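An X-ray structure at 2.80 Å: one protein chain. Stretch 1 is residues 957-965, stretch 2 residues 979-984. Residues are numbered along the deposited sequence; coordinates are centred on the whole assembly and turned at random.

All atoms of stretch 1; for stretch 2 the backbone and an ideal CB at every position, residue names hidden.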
# COMPACT_ATOMS: atom_id res chain seq x y z
N SER A 957 21.95 9.84 -40.10
CA SER A 957 21.66 9.83 -41.53
C SER A 957 22.41 8.70 -42.27
O SER A 957 23.27 8.04 -41.69
CB SER A 957 22.07 11.17 -42.11
OG SER A 957 23.42 11.46 -41.78
N ASP A 958 22.10 8.49 -43.55
CA ASP A 958 22.61 7.34 -44.30
C ASP A 958 24.14 7.34 -44.44
O ASP A 958 24.77 6.28 -44.41
CB ASP A 958 21.99 7.30 -45.69
CG ASP A 958 20.51 7.00 -45.68
OD1 ASP A 958 20.02 6.44 -44.68
OD2 ASP A 958 19.83 7.30 -46.69
N ASP A 959 24.73 8.52 -44.64
CA ASP A 959 26.18 8.63 -44.92
C ASP A 959 27.06 8.17 -43.75
O ASP A 959 28.11 7.59 -43.96
CB ASP A 959 26.57 10.06 -45.33
CG ASP A 959 25.77 11.10 -44.62
OD1 ASP A 959 24.55 11.09 -44.81
OD2 ASP A 959 26.35 11.95 -43.90
N LYS A 960 26.59 8.43 -42.53
CA LYS A 960 27.40 8.13 -41.34
C LYS A 960 27.31 6.67 -40.88
O LYS A 960 28.04 6.26 -39.98
CB LYS A 960 27.03 9.09 -40.21
CG LYS A 960 27.30 10.55 -40.57
CD LYS A 960 27.08 11.52 -39.43
CE LYS A 960 25.59 11.71 -39.13
NZ LYS A 960 25.30 12.68 -38.05
N ALA A 961 26.42 5.89 -41.49
CA ALA A 961 26.12 4.54 -41.01
C ALA A 961 26.61 3.43 -41.94
O ALA A 961 26.69 3.63 -43.15
CB ALA A 961 24.63 4.38 -40.80
N PRO A 962 26.89 2.25 -41.37
CA PRO A 962 27.20 1.07 -42.16
C PRO A 962 26.00 0.59 -42.91
O PRO A 962 24.90 0.59 -42.38
CB PRO A 962 27.56 0.01 -41.12
CG PRO A 962 27.24 0.56 -39.80
CD PRO A 962 27.01 2.02 -39.93
N THR A 963 26.20 0.19 -44.16
CA THR A 963 25.14 -0.32 -44.99
C THR A 963 25.25 -1.81 -45.06
O THR A 963 26.29 -2.37 -44.81
CB THR A 963 25.22 0.22 -46.44
OG1 THR A 963 26.45 -0.18 -47.01
CG2 THR A 963 25.14 1.76 -46.45
N LEU A 964 24.15 -2.44 -45.41
CA LEU A 964 24.11 -3.84 -45.66
C LEU A 964 23.00 -4.02 -46.68
O LEU A 964 21.96 -3.34 -46.60
CB LEU A 964 23.82 -4.60 -44.38
CG LEU A 964 23.72 -6.13 -44.53
CD1 LEU A 964 24.81 -6.74 -45.40
CD2 LEU A 964 23.72 -6.79 -43.16
N ARG A 965 23.21 -4.90 -47.66
CA ARG A 965 22.25 -5.07 -48.74
C ARG A 965 21.48 -6.38 -48.58
O ARG A 965 22.06 -7.41 -48.26
CB ARG A 965 22.93 -5.04 -50.09
CG ARG A 965 21.95 -4.95 -51.25
CD ARG A 965 22.68 -4.87 -52.59
NE ARG A 965 23.21 -3.52 -52.80
CZ ARG A 965 22.49 -2.46 -53.21
NH1 ARG A 965 21.20 -2.58 -53.52
NH2 ARG A 965 23.07 -1.27 -53.32
N UNK A 979 31.36 -7.86 -41.73
CA UNK A 979 32.14 -6.80 -42.32
C UNK A 979 31.19 -5.94 -43.18
O UNK A 979 30.78 -6.33 -44.27
CB UNK A 979 33.30 -7.36 -43.14
N UNK A 980 30.81 -4.78 -42.64
CA UNK A 980 29.86 -3.88 -43.30
C UNK A 980 30.64 -2.79 -43.98
O UNK A 980 31.72 -2.40 -43.51
CB UNK A 980 28.85 -3.29 -42.31
N UNK A 981 30.09 -2.27 -45.07
CA UNK A 981 30.73 -1.16 -45.73
C UNK A 981 29.82 0.06 -45.65
O UNK A 981 28.64 -0.04 -45.88
CB UNK A 981 31.06 -1.51 -47.18
N UNK A 982 30.40 1.20 -45.30
CA UNK A 982 29.73 2.48 -45.44
C UNK A 982 29.48 2.79 -46.90
O UNK A 982 30.21 2.33 -47.76
CB UNK A 982 30.55 3.60 -44.79
N UNK A 983 28.45 3.58 -47.19
CA UNK A 983 28.08 3.83 -48.58
C UNK A 983 29.21 4.51 -49.37
O UNK A 983 29.47 4.17 -50.53
CB UNK A 983 26.82 4.69 -48.63
N UNK A 984 29.89 5.45 -48.74
CA UNK A 984 31.11 5.98 -49.34
C UNK A 984 32.37 5.82 -48.50
O UNK A 984 33.37 5.28 -49.00
CB UNK A 984 30.91 7.47 -49.64

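Position 979 lies on extended backbone (phi/psi -118/103), and no atom of stretch 1 comes within 5.5 Å of its ideal CB. Stretch 1 therefore sets no requirement, and almost any residue that tolerates a strand would do. The deposited residue is Thr979, which makes no contact with stretch 1.

At position 980 the CA-to-CB bond points toward stretch 1, and the ideal CB sits 3.7 Å from both Pro962 CB and Thr963 O. Beyond it lies the side chain of Leu964. Proline and leucine carbons offer an apolar surface, so leucine, isoleucine, methionine or an aromatic would suit. The residue is Phe980, with chi1 at -60° (m). Its CB packs 3.7 Å from Pro962 CB, and its ring reaches on to Leu964, with CE1 3.5 Å from Leu964 CD2.

At 981 the backbone carries the specific polar contact. The carbonyl O accepts a hydrogen bond from Thr963 N (3.0 Å, N-H...O angle 158°) and a very short one from Thr963 OG1 (2.5 Å to the same O of 981). Because the acceptor at 981 is its main-chain O, these bonds do not select its side chain. The ideal CB is 4.8 Å from Thr963 OG1, and the extended backbone (phi/psi -116/134) suits a beta-branched residue among others. It is Val981, whose CG2 lies 3.9 Å from Thr963 OG1.

The CA-to-CB bond at 982 points away from stretch 1, although its CA is 4.4 Å from Pro962 CA. The ideal CB is 4.2 Å from Ala961 O and 4.8 Å from Asp959 O; a long, flexible side chain could run past these carbonyls, and a basic end would suit their partial negative charge. Lys982 is deposited, largely extended beyond chi1, bringing NZ to 3.6 Å from Lys960 O.

Position 983 has phi/psi -61/-40, unlike the extended values before it. Its CB points sideways, 4.0 Å from Thr963 CG2, with the backbone of Asp958 and Asp959 nearby. A medium or long polar side chain with an aliphatic stem would fit, glutamine, glutamate or lysine among them. Gln983 turns its end inward: NE2 approaches Asp959 CA at 3.2 Å and donates to water 1 (NE2 to water O, 2.9 Å). That water donates to Asp958 OD2 (water O to OD2, 3.3 Å), bridging the stretches.

Position 984 has no atom of stretch 1 within 5.5 Å of its ideal CB, leaving the choice open; Asp984 makes no contact with stretch 1.

Stretch 2, residues 979-984: TFVKQD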
# COMPACT_ATOMS: atom_id res chain seq x y z
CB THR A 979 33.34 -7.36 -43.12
OG1 THR A 979 32.88 -8.02 -44.30
CG2 THR A 979 34.16 -8.36 -42.28
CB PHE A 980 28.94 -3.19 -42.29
CG PHE A 980 28.11 -4.13 -41.47
CD1 PHE A 980 27.35 -5.12 -42.07
CD2 PHE A 980 28.05 -3.98 -40.10
CE1 PHE A 980 26.57 -5.96 -41.31
CE2 PHE A 980 27.28 -4.81 -39.33
CZ PHE A 980 26.54 -5.81 -39.94
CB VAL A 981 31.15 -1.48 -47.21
CG1 VAL A 981 31.80 -2.86 -47.29
CG2 VAL A 981 29.97 -1.40 -48.17
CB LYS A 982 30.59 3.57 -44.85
CG LYS A 982 30.76 3.56 -43.34
CD LYS A 982 31.22 4.92 -42.83
CE LYS A 982 31.39 4.96 -41.32
NZ LYS A 982 31.55 6.36 -40.84
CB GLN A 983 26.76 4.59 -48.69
CG GLN A 983 26.69 5.96 -48.05
CD GLN A 983 25.31 6.60 -48.18
OE1 GLN A 983 24.34 5.93 -48.51
NE2 GLN A 983 25.21 7.90 -47.92
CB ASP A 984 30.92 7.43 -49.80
CG ASP A 984 30.75 7.56 -51.31
OD1 ASP A 984 31.25 6.67 -52.04
OD2 ASP A 984 30.15 8.57 -51.79
O HOH W 1 22.36 8.17 -48.62
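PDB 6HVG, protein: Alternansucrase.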